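Local structure of chitinase A (Pteris ryukyuensis, 4RL3) at residues 64-67 and 68-72; 259-262 and 263-267. The protein probably hydrolyses the glycosidic bonds of chitin, this chain being the catalytic domain of glycoside hydrolase family 18, a TIM barrel. All blocks are in the same frame, centred on the assembly; numbering follows the deposited sequence.

Interaction 1: residues 64-67 and 68-72; sequences QAIK and AQHSN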
loop_
_atom_site.group_PDB
_atom_site.type_symbol
_atom_site.label_atom_id
_atom_site.label_comp_id
_atom_site.label_asym_id
_atom_site.label_seq_id
_atom_site.Cartn_x
_atom_site.Cartn_y
_atom_site.Cartn_z
ATOM N N GLN A 64 14.569 -11.961 0.250
ATOM C CA GLN A 64 15.352 -12.507 1.347
ATOM C C GLN A 64 16.638 -11.709 1.511
ATOM O O GLN A 64 17.042 -11.378 2.632
ATOM C CB GLN A 64 15.657 -13.970 1.051
ATOM C CG GLN A 64 16.294 -14.751 2.176
ATOM C CD GLN A 64 16.391 -16.233 1.851
ATOM O OE1 GLN A 64 16.611 -16.615 0.692
ATOM N NE2 GLN A 64 16.212 -17.076 2.862
ATOM N N ALA A 65 17.251 -11.371 0.381
ATOM C CA ALA A 65 18.526 -10.641 0.378
ATOM C C ALA A 65 18.401 -9.228 0.936
ATOM O O ALA A 65 19.210 -8.829 1.765
ATOM C CB ALA A 65 19.123 -10.597 -1.011
ATOM N N ILE A 66 17.405 -8.465 0.497
ATOM C CA ILE A 66 17.272 -7.096 0.998
ATOM C C ILE A 66 16.973 -7.107 2.496
ATOM O O ILE A 66 17.496 -6.280 3.236
ATOM C CB ILE A 66 16.260 -6.245 0.175
ATOM C CG1 ILE A 66 16.538 -4.752 0.341
ATOM C CG2 ILE A 66 14.816 -6.611 0.496
ATOM C CD1 ILE A 66 17.808 -4.279 -0.350
ATOM N N LYS A 67 16.160 -8.063 2.945
ATOM C CA LYS A 67 15.859 -8.190 4.370
ATOM C C LYS A 67 17.083 -8.638 5.179
ATOM O O LYS A 67 17.281 -8.188 6.309
ATOM C CB LYS A 67 14.663 -9.124 4.604
ATOM C CG LYS A 67 13.330 -8.536 4.148
ATOM C CD LYS A 67 12.174 -9.527 4.235
ATOM C CE LYS A 67 11.947 -10.031 5.645
ATOM N NZ LYS A 67 10.624 -10.706 5.772
ATOM N N ALA A 68 17.913 -9.502 4.607
ATOM C CA ALA A 68 19.127 -9.935 5.311
ATOM C C ALA A 68 20.130 -8.800 5.458
ATOM O O ALA A 68 20.875 -8.742 6.447
ATOM C CB ALA A 68 19.777 -11.106 4.600
ATOM N N GLN A 69 20.170 -7.908 4.471
ATOM C CA GLN A 69 21.121 -6.801 4.481
ATOM C C GLN A 69 20.681 -5.663 5.398
ATOM O O GLN A 69 21.531 -4.956 5.958
ATOM C CB GLN A 69 21.313 -6.259 3.065
ATOM C CG GLN A 69 21.975 -7.235 2.088
ATOM C CD GLN A 69 22.044 -6.677 0.670
ATOM O OE1 GLN A 69 23.102 -6.694 0.017
ATOM N NE2 GLN A 69 20.930 -6.162 0.192
ATOM N N HIS A 70 19.368 -5.484 5.537
ATOM C CA HIS A 70 18.784 -4.342 6.250
ATOM C C HIS A 70 17.735 -4.810 7.234
ATOM O O HIS A 70 16.600 -5.111 6.856
ATOM C CB HIS A 70 18.156 -3.374 5.249
ATOM C CG HIS A 70 19.113 -2.909 4.206
ATOM N ND1 HIS A 70 20.022 -1.902 4.432
ATOM C CD2 HIS A 70 19.337 -3.346 2.947
ATOM C CE1 HIS A 70 20.769 -1.737 3.354
ATOM N NE2 HIS A 70 20.371 -2.598 2.437
ATOM N N SER A 71 18.109 -4.849 8.513
ATOM C CA SER A 71 17.251 -5.419 9.548
ATOM C C SER A 71 15.980 -4.602 9.809
ATOM O O SER A 71 15.038 -5.109 10.419
ATOM C CB SER A 71 18.038 -5.601 10.856
ATOM O OG SER A 71 18.451 -4.365 11.427
ATOM N N ASN A 72 15.954 -3.361 9.325
ATOM C CA ASN A 72 14.784 -2.507 9.445
ATOM C C ASN A 72 13.799 -2.658 8.301
ATOM O O ASN A 72 12.791 -1.962 8.296
ATOM C CB ASN A 72 15.199 -1.041 9.567
ATOM C CG ASN A 72 15.903 -0.516 8.327
ATOM O OD1 ASN A 72 16.723 -1.214 7.715
ATOM N ND2 ASN A 72 15.587 0.714 7.946
#
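Ala68 N donates to Gln64 O at 2.9 Å, and one residue on Gln69 N reaches Ala65 O at 3.0 Å, the paired i to i+4 bonds that close the last turns of helix 60-69 before the chain enters barrel strand 73-81. The third in the series, from His70 N to Ile66 O, spans 3.1 Å but is weak, its N-H...O angle bent to 135°, and His70 is the residue at which the chain leaves helical geometry. Ile66 O also has company from the imidazole: CD2 of His70 comes up to it edge-on, near the ring plane, at 3.5 Å. A chi1 of -56° sets CG of His70 anti to the carbonyl carbon, beside the backbone N, and brings that edge to the oxygen. Ile66 CD1 packs 3.8 Å from His70 CD2 and 3.7 Å from Gln69 NE2, while Gln69 CG leans over Ala65 O at 3.2 Å. Ile66 also touches Phe17, Ile22 and Phe30, and His70 joins it on Ile22; Lys67 NZ makes a salt bridge with Asp117 and bonds to His115 O. With an alanine in place of His70, Ile66 CD1 would probably lose its contact with the imidazole and Ile66 O its ring-edge neighbour. At this C-terminal end, then, only the last backbone bond is weak, and its acceptor, Ile66 O, meets the imidazole edge as well, with Ile66 CD1 against the same ring carbon.

Interaction 2: residues 259-262 and 263-267; sequences KFQY and EQQAQ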
loop_
_atom_site.group_PDB
_atom_site.type_symbol
_atom_site.label_atom_id
_atom_site.label_comp_id
_atom_site.label_asym_id
_atom_site.label_seq_id
_atom_site.Cartn_x
_atom_site.Cartn_y
_atom_site.Cartn_z
ATOM N N LYS A 259 14.582 10.894 -10.151
ATOM C CA LYS A 259 15.046 9.632 -9.586
ATOM C C LYS A 259 14.562 9.483 -8.126
ATOM O O LYS A 259 13.369 9.713 -7.874
ATOM C CB LYS A 259 16.552 9.442 -9.829
ATOM C CG LYS A 259 16.891 9.271 -11.316
ATOM C CD LYS A 259 16.349 7.952 -11.860
ATOM C CE LYS A 259 16.923 7.558 -13.215
ATOM N NZ LYS A 259 16.790 6.093 -13.457
ATOM N N PHE A 260 15.428 9.113 -7.184
ATOM C CA PHE A 260 14.977 8.743 -5.841
ATOM C C PHE A 260 15.256 9.779 -4.755
ATOM O O PHE A 260 15.276 9.447 -3.573
ATOM C CB PHE A 260 15.574 7.392 -5.438
ATOM C CG PHE A 260 15.105 6.244 -6.288
ATOM C CD1 PHE A 260 13.968 5.521 -5.930
ATOM C CD2 PHE A 260 15.791 5.875 -7.431
ATOM C CE1 PHE A 260 13.531 4.455 -6.703
ATOM C CE2 PHE A 260 15.349 4.812 -8.209
ATOM C CZ PHE A 260 14.228 4.100 -7.839
ATOM N N GLN A 261 15.448 11.034 -5.140
ATOM C CA GLN A 261 15.791 12.051 -4.156
ATOM C C GLN A 261 14.693 12.275 -3.125
ATOM O O GLN A 261 14.985 12.574 -1.969
ATOM C CB GLN A 261 16.197 13.372 -4.813
ATOM C CG GLN A 261 15.092 14.137 -5.524
ATOM C CD GLN A 261 15.661 15.233 -6.402
ATOM O OE1 GLN A 261 15.956 16.338 -5.934
ATOM N NE2 GLN A 261 15.840 14.926 -7.676
ATOM N N TYR A 262 13.431 12.118 -3.512
ATOM C CA TYR A 262 12.345 12.353 -2.557
ATOM C C TYR A 262 12.144 11.194 -1.567
ATOM O O TYR A 262 11.750 11.423 -0.423
ATOM C CB TYR A 262 11.052 12.699 -3.291
ATOM C CG TYR A 262 11.175 13.971 -4.080
ATOM C CD1 TYR A 262 11.476 15.173 -3.444
ATOM C CD2 TYR A 262 11.008 13.982 -5.459
ATOM C CE1 TYR A 262 11.593 16.351 -4.156
ATOM C CE2 TYR A 262 11.120 15.163 -6.179
ATOM C CZ TYR A 262 11.413 16.336 -5.520
ATOM O OH TYR A 262 11.525 17.506 -6.242
ATOM N N GLU A 263 12.465 9.968 -1.986
ATOM C CA GLU A 263 12.514 8.835 -1.057
ATOM C C GLU A 263 13.490 9.143 0.071
ATOM O O GLU A 263 13.210 8.907 1.250
ATOM C CB GLU A 263 12.989 7.563 -1.765
ATOM C CG GLU A 263 11.931 6.772 -2.529
ATOM C CD GLU A 263 11.551 7.355 -3.879
ATOM O OE1 GLU A 263 10.722 6.723 -4.566
ATOM O OE2 GLU A 263 12.062 8.427 -4.287
ATOM N N GLN A 264 14.655 9.648 -0.305
ATOM C CA GLN A 264 15.682 9.983 0.677
ATOM C C GLN A 264 15.229 11.111 1.597
ATOM O O GLN A 264 15.361 11.021 2.825
ATOM C CB GLN A 264 16.973 10.359 -0.044
ATOM C CG GLN A 264 18.085 10.861 0.866
ATOM C CD GLN A 264 18.037 12.360 1.091
ATOM O OE1 GLN A 264 18.010 12.843 2.235
ATOM N NE2 GLN A 264 17.989 13.100 0.020
ATOM N N GLN A 265 14.720 12.170 0.994
ATOM C CA GLN A 265 14.231 13.300 1.764
ATOM C C GLN A 265 13.143 12.906 2.750
ATOM O O GLN A 265 13.158 13.364 3.882
ATOM C CB GLN A 265 13.739 14.400 0.848
ATOM C CG GLN A 265 14.878 15.116 0.154
ATOM C CD GLN A 265 14.358 16.178 -0.769
ATOM O OE1 GLN A 265 13.469 16.941 -0.383
ATOM N NE2 GLN A 265 14.883 16.237 -1.990
ATOM N N ALA A 266 12.217 12.051 2.325
ATOM C CA ALA A 266 11.152 11.609 3.209
ATOM C C ALA A 266 11.683 10.877 4.432
ATOM O O ALA A 266 11.218 11.106 5.560
ATOM C CB ALA A 266 10.175 10.733 2.460
ATOM N N GLN A 267 12.663 10.007 4.228
ATOM C CA GLN A 267 13.233 9.240 5.324
ATOM C C GLN A 267 14.081 10.113 6.237
ATOM O O GLN A 267 14.077 9.928 7.456
ATOM C CB GLN A 267 14.040 8.055 4.793
ATOM C CG GLN A 267 13.168 7.037 4.081
ATOM C CD GLN A 267 13.974 5.972 3.398
ATOM O OE1 GLN A 267 14.445 5.042 4.050
ATOM N NE2 GLN A 267 14.130 6.089 2.079
HETATM O O HOH W 1 12.078 10.773 -5.774
HETATM O O HOH W 2 15.027 18.166 -4.183
#
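Phe260 and Glu263 meet obliquely at the start of helix 261-271: Glu263 CD comes 3.7 Å from Phe260 CD1, carboxylate and ring 59° apart. The amide of Gln265 runs alongside the Tyr262 ring, pointing the same way, with Gln265 NE2 3.9 Å from Tyr262 CD1. One face of the tyrosine ring carries the CG of Gln261, 4.0 Å above its centre. Glu263 reaches back because its chain bends at chi2 (78°), and a water then links its OE2, 2.8 Å away, to Lys259 O and Tyr262 N, tying the first turn to the residue ahead of the N-cap, Phe260. A second water joins Gln261 OE1 to Gln265 NE2, while Gln261 NE2 hydrogen-bonds to Ala258 O. Behind these, Gln265 N to Gln261 O and Ala266 N to Tyr262 O are straight helical bonds, whereas that from Gln264 N to Phe260 O is weak. Glu263 O is gripped twice by Gln267, through its backbone N and through NE2 at 3.1 Å, from opposite faces of the carbonyl plane. Glu263 OE1 bonds to Ser253 OG of helix 250-254, near Glu6 OE2, a closeness that may favour a proton on one of the pair. The helix is seated against strand 3-8 through Phe4, which touches Glu263, Ala266 and Gln267, and against helix 226-238 through Leu230, beside Tyr262, Gln265 and Ala266.

How the interactions relate
Interactions 1 and 2 show opposite ends of a helix being finished: 64-72 ends one, 259-267 begins another, and the barrel puts their centres 19 Å apart, with nearest atoms about 6 Å apart and not touching. Both lean on the same chain segment between strands 3-8 and 27-36. Ile66 and His70 press on Ile22, while Phe260 packs on Val20 and Pro21 and Gln267 bonds to Pro21 O and Asn23 N. Neither contact appears to line the catalytic cleft. Lys67 of interaction 1 pairs with Asp117, the first aspartate of the DxxDxDxE signature, which in family 18 ends in the probable catalytic acid.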